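Local coordinates for putative antibiotic biosynthesis monooxygenase (Bacteroides thetaiotaomicron, PDB 3KKF) that probably acts as a monooxygenase of the antibiotic biosynthesis monooxygenase family and binds calcium ions, at the interface of chains A and B. Coordinates in Å, arbitrary orientation; residue numbers count along the deposited sequence, not the author numbering. Chains: chain A/B, Putative antibiotic biosynthesis monooxygenase.

Contact 1: the interface of chains A and B. Residues chain A 34, 41-42, 58, 60, 103-104; chain B 102-105.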
loop_
_atom_site.group_PDB
_atom_site.type_symbol
_atom_site.label_atom_id
_atom_site.label_comp_id
_atom_site.label_asym_id
_atom_site.label_seq_id
_atom_site.Cartn_x
_atom_site.Cartn_y
_atom_site.Cartn_z
HETATM N N MSE A 34 -14.986 6.727 0.140
HETATM C CA MSE A 34 -14.509 7.212 -1.137
HETATM C C MSE A 34 -15.577 8.083 -1.815
HETATM O O MSE A 34 -15.266 9.132 -2.401
HETATM C CB MSE A 34 -14.102 6.058 -2.061
HETATM C CG MSE A 34 -12.888 5.280 -1.588
HETATM SE SE MSE A 34 -11.265 6.290 -1.567
HETATM C CE MSE A 34 -10.919 6.451 -3.464
ATOM N N LEU A 41 -8.410 10.321 0.226
ATOM C CA LEU A 41 -7.838 10.209 -1.120
ATOM C C LEU A 41 -7.746 8.762 -1.580
ATOM O O LEU A 41 -7.973 8.472 -2.759
ATOM C CB LEU A 41 -6.499 10.965 -1.219
ATOM C CG LEU A 41 -6.547 12.448 -0.776
ATOM C CD1 LEU A 41 -5.187 13.097 -0.935
ATOM C CD2 LEU A 41 -7.592 13.241 -1.537
ATOM N N VAL A 42 -7.391 7.854 -0.666
ATOM C CA VAL A 42 -7.540 6.418 -0.957
ATOM C C VAL A 42 -7.567 5.632 0.336
ATOM O O VAL A 42 -6.926 6.004 1.320
ATOM C CB VAL A 42 -6.412 5.846 -1.924
ATOM C CG1 VAL A 42 -5.126 5.430 -1.158
ATOM C CG2 VAL A 42 -6.949 4.684 -2.785
ATOM N N LEU A 58 -3.549 0.675 2.624
ATOM C CA LEU A 58 -2.833 1.925 2.354
ATOM C C LEU A 58 -3.873 3.033 2.457
ATOM O O LEU A 58 -4.862 3.070 1.738
ATOM C CB LEU A 58 -2.210 1.926 0.960
ATOM C CG LEU A 58 -1.553 3.256 0.531
ATOM C CD1 LEU A 58 -0.385 3.721 1.428
ATOM C CD2 LEU A 58 -1.099 3.161 -0.923
ATOM N N ILE A 60 -4.556 7.171 2.551
ATOM C CA ILE A 60 -4.017 8.498 2.230
ATOM C C ILE A 60 -5.161 9.504 2.468
ATOM O O ILE A 60 -6.240 9.391 1.834
ATOM C CB ILE A 60 -3.477 8.628 0.789
ATOM C CG1 ILE A 60 -2.406 7.572 0.500
ATOM C CG2 ILE A 60 -2.957 10.041 0.574
ATOM C CD1 ILE A 60 -1.920 7.525 -0.968
ATOM N N LYS A 103 0.532 8.835 -8.310
ATOM C CA LYS A 103 -0.803 8.240 -8.508
ATOM C C LYS A 103 -0.711 6.975 -9.354
ATOM O O LYS A 103 0.236 6.770 -10.102
ATOM C CB LYS A 103 -1.764 9.257 -9.179
ATOM C CG LYS A 103 -1.930 10.599 -8.447
ATOM C CD LYS A 103 -2.484 10.477 -7.030
ATOM C CE LYS A 103 -2.558 11.882 -6.337
ATOM N NZ LYS A 103 -3.000 11.823 -4.887
HETATM N N MSE A 104 -1.722 6.131 -9.209
HETATM C CA MSE A 104 -1.828 4.929 -9.964
HETATM C C MSE A 104 -2.266 5.288 -11.392
HETATM O O MSE A 104 -3.077 6.236 -11.582
HETATM C CB MSE A 104 -2.908 4.052 -9.334
HETATM C CG MSE A 104 -2.690 3.676 -7.839
HETATM SE SE MSE A 104 -4.197 2.774 -7.124
HETATM C CE MSE A 104 -3.500 2.313 -5.377
ATOM N N LEU B 102 -9.659 0.243 -7.780
ATOM C CA LEU B 102 -9.848 1.464 -7.005
ATOM C C LEU B 102 -8.583 2.337 -7.242
ATOM O O LEU B 102 -7.454 1.838 -7.194
ATOM C CB LEU B 102 -9.996 1.145 -5.518
ATOM C CG LEU B 102 -10.344 2.364 -4.637
ATOM C CD1 LEU B 102 -11.772 2.855 -4.912
ATOM C CD2 LEU B 102 -10.121 2.048 -3.157
ATOM N N LYS B 103 -8.814 3.635 -7.516
ATOM C CA LYS B 103 -7.715 4.586 -7.769
ATOM C C LYS B 103 -7.697 5.686 -6.713
ATOM O O LYS B 103 -8.695 5.966 -6.061
ATOM C CB LYS B 103 -7.846 5.213 -9.183
ATOM C CG LYS B 103 -7.907 4.213 -10.350
ATOM C CD LYS B 103 -6.678 3.317 -10.476
ATOM C CE LYS B 103 -6.854 2.289 -11.647
ATOM N NZ LYS B 103 -5.713 1.296 -11.762
HETATM N N MSE B 104 -6.532 6.296 -6.562
HETATM C CA MSE B 104 -6.350 7.384 -5.663
HETATM C C MSE B 104 -6.984 8.639 -6.283
HETATM O O MSE B 104 -6.925 8.824 -7.530
HETATM C CB MSE B 104 -4.852 7.633 -5.495
HETATM C CG MSE B 104 -4.018 6.424 -4.979
HETATM SE SE MSE B 104 -2.159 6.797 -5.021
HETATM C CE MSE B 104 -1.489 5.199 -4.156
ATOM N N LYS B 105 -7.568 9.486 -5.458
ATOM C CA LYS B 105 -8.089 10.771 -5.909
ATOM C C LYS B 105 -6.885 11.742 -5.910
ATOM O O LYS B 105 -5.803 11.446 -5.298
ATOM C CB LYS B 105 -9.099 11.343 -4.949
ATOM C CG LYS B 105 -10.251 10.486 -4.651
ATOM C CD LYS B 105 -11.183 11.159 -3.647
ATOM C CE LYS B 105 -12.216 10.179 -3.104
ATOM N NZ LYS B 105 -13.110 10.808 -2.078
ATOM O OXT LYS B 105 -6.999 12.863 -6.442
HETATM O O HOH W 1 -4.701 7.080 -8.981
#
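The C-terminal carboxylate of B:Lys105 turns one flat face toward the side chain of A:Leu41, while the amine of A:Lys103 approaches its rim. That amine, NZ, donates to carboxylate O of B:Lys105 at 2.9 Å, in the carboxylate plane and at 150° to the C-O bond. A bend at chi2 (-60°) swings the lysine chain past B:Met104 CB to get there. The second flat group, the peptide carbonyl of A:Leu41, takes the backbone N-H of B:Lys105 in a nearly straight bond (N to O 2.9 Å, 170° at the hydrogen). So the C-terminal tail of chain B packs on strands 40-48 and 54-61 of chain A, and on its tail, across a two-fold interface that may be the biological dimer. From here the B:Lys105 side chain runs out, extended, to put NZ 2.8 Å from A:Met34 O, sliding past the selenomethionine in the opposite direction.

Selenomethionine B:Met104 fills the apolar middle. Its CG rests on A:Val42 CB at 3.9 Å, and its extended chain carries CE to A:Leu58 CD2 (3.8 Å) and beside A:Ile60 CD1. There it meets its symmetry mate: the two side chains cross at about a right angle, A:Met104 CE to B:Met104 CE 3.7 Å. A water bridges the same two residues, 3.2 Å from O of both A:Met104 and B:Met104. Nearby, the selenium of A:Met104 comes 3.4 Å from the backbone O of B:Leu102.

Contact 2: the interface of chains A and B. Residues chain A 33-34, 37-38, 40; chain B 105.
B:Lys105 pushes its side-chain amine into the turn that joins helix 19-36 of chain A to strand 40-48, where it meets the backbone oxygens of A:Met34, A:Glu37 and A:Val40. This is a tail-to-turn contact of the two-fold pair in the deposited assembly, probably a dimer: the final side chain of one subunit plugs into the end of a helix of the other.

The hydrogen bonds across the contact converge on NZ. Besides the bond to A:Met34 O, the amine donates to A:Glu37 O at 2.8 Å. It sits above that carbonyl rather than on a lone pair, 50° out of the plane. A:Val40 O adds a weak third bond, 3.0 Å from NZ. This oxygen lies beside the end of the lysine chain, with CE-NZ-O only about 78°, a poor direction for an N-H.

Electrostatics should favour the arrangement. Carbonyls at the C-terminal end of a helix carry partial negative charge, and the ammonium expected of a lysine would be steadied by them. The carboxylate of A:Glu37 takes no direct part: it points away, with OE2 7.8 Å from B:Lys105 NZ. Within chain A it is instead near the hydroxyl of A:Ser33, whose OG makes a weak bond of 3.4 Å to A:Glu37 OE2.

Packing plays a smaller role. The lysine is extended beyond CG (chi2 179°), and that gives the amine the length to cross from the tail to the turn. The methylenes pass A:Val40, whose backbone O comes 3.3 Å from B:Lys105 CD, and the A:Met34 methyl flanks the chain on its way. Beyond the tip, A:Pro38 helps form the wall of the turn, its CA 4.1 Å from B:Lys105 NZ.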
loop_
_atom_site.group_PDB
_atom_site.type_symbol
_atom_site.label_atom_id
_atom_site.label_comp_id
_atom_site.label_asym_id
_atom_site.label_seq_id
_atom_site.Cartn_x
_atom_site.Cartn_y
_atom_site.Cartn_z
ATOM N N SER A 33 -16.788 5.938 2.187
ATOM C CA SER A 33 -15.767 6.976 2.432
ATOM C C SER A 33 -15.273 7.579 1.128
ATOM O O SER A 33 -15.183 8.820 0.990
ATOM C CB SER A 33 -14.575 6.402 3.199
ATOM O OG SER A 33 -14.940 5.875 4.454
HETATM N N MSE A 34 -14.986 6.727 0.140
HETATM C CA MSE A 34 -14.509 7.212 -1.137
HETATM C C MSE A 34 -15.577 8.083 -1.815
HETATM O O MSE A 34 -15.266 9.132 -2.401
HETATM C CB MSE A 34 -14.102 6.058 -2.061
HETATM C CG MSE A 34 -12.888 5.280 -1.588
HETATM SE SE MSE A 34 -11.265 6.290 -1.567
HETATM C CE MSE A 34 -10.919 6.451 -3.464
ATOM N N GLU A 37 -16.381 11.525 1.058
ATOM C CA GLU A 37 -15.378 12.366 1.726
ATOM C C GLU A 37 -14.271 12.834 0.794
ATOM O O GLU A 37 -13.401 12.063 0.437
ATOM C CB GLU A 37 -14.774 11.574 2.893
ATOM C CG GLU A 37 -15.776 11.045 3.918
ATOM C CD GLU A 37 -15.069 10.453 5.113
ATOM O OE1 GLU A 37 -14.449 11.218 5.880
ATOM O OE2 GLU A 37 -15.067 9.221 5.252
ATOM N N PRO A 38 -14.288 14.131 0.408
ATOM C CA PRO A 38 -13.246 14.604 -0.489
ATOM C C PRO A 38 -11.803 14.501 0.070
ATOM O O PRO A 38 -10.859 14.361 -0.700
ATOM C CB PRO A 38 -13.636 16.076 -0.735
ATOM C CG PRO A 38 -15.086 16.092 -0.523
ATOM C CD PRO A 38 -15.319 15.162 0.616
ATOM N N VAL A 40 -10.666 12.009 1.912
ATOM C CA VAL A 40 -10.187 10.601 1.877
ATOM C C VAL A 40 -9.727 10.385 0.433
ATOM O O VAL A 40 -10.555 10.311 -0.495
ATOM C CB VAL A 40 -11.267 9.580 2.297
ATOM C CG1 VAL A 40 -10.768 8.141 2.039
ATOM C CG2 VAL A 40 -11.681 9.781 3.758
ATOM N N LYS B 105 -7.568 9.486 -5.458
ATOM C CA LYS B 105 -8.089 10.771 -5.909
ATOM C C LYS B 105 -6.885 11.742 -5.910
ATOM O O LYS B 105 -5.803 11.446 -5.298
ATOM C CB LYS B 105 -9.099 11.343 -4.949
ATOM C CG LYS B 105 -10.251 10.486 -4.651
ATOM C CD LYS B 105 -11.183 11.159 -3.647
ATOM C CE LYS B 105 -12.216 10.179 -3.104
ATOM N NZ LYS B 105 -13.110 10.808 -2.078
ATOM O OXT LYS B 105 -6.999 12.863 -6.442
#

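Contact 1 and contact 2 are neighbouring stretches of one interface, the centres of their C-alpha atoms about 8 Å apart, and they share A:Met34 and B:Lys105. Contact 1 is the central part, with an apolar core of selenomethionines and a polar rim, close to the two-fold axis, where the two C-terminal tails meet; contact 2 lies at the far tip of the last side chain. Strand 40-48 and helix 19-36 of chain A serve both. Because symmetry repeats the pair with chains exchanged, each tail grips the opposite subunit, a reciprocal arrangement consistent with a stable dimer, although the structure alone does not prove one in solution.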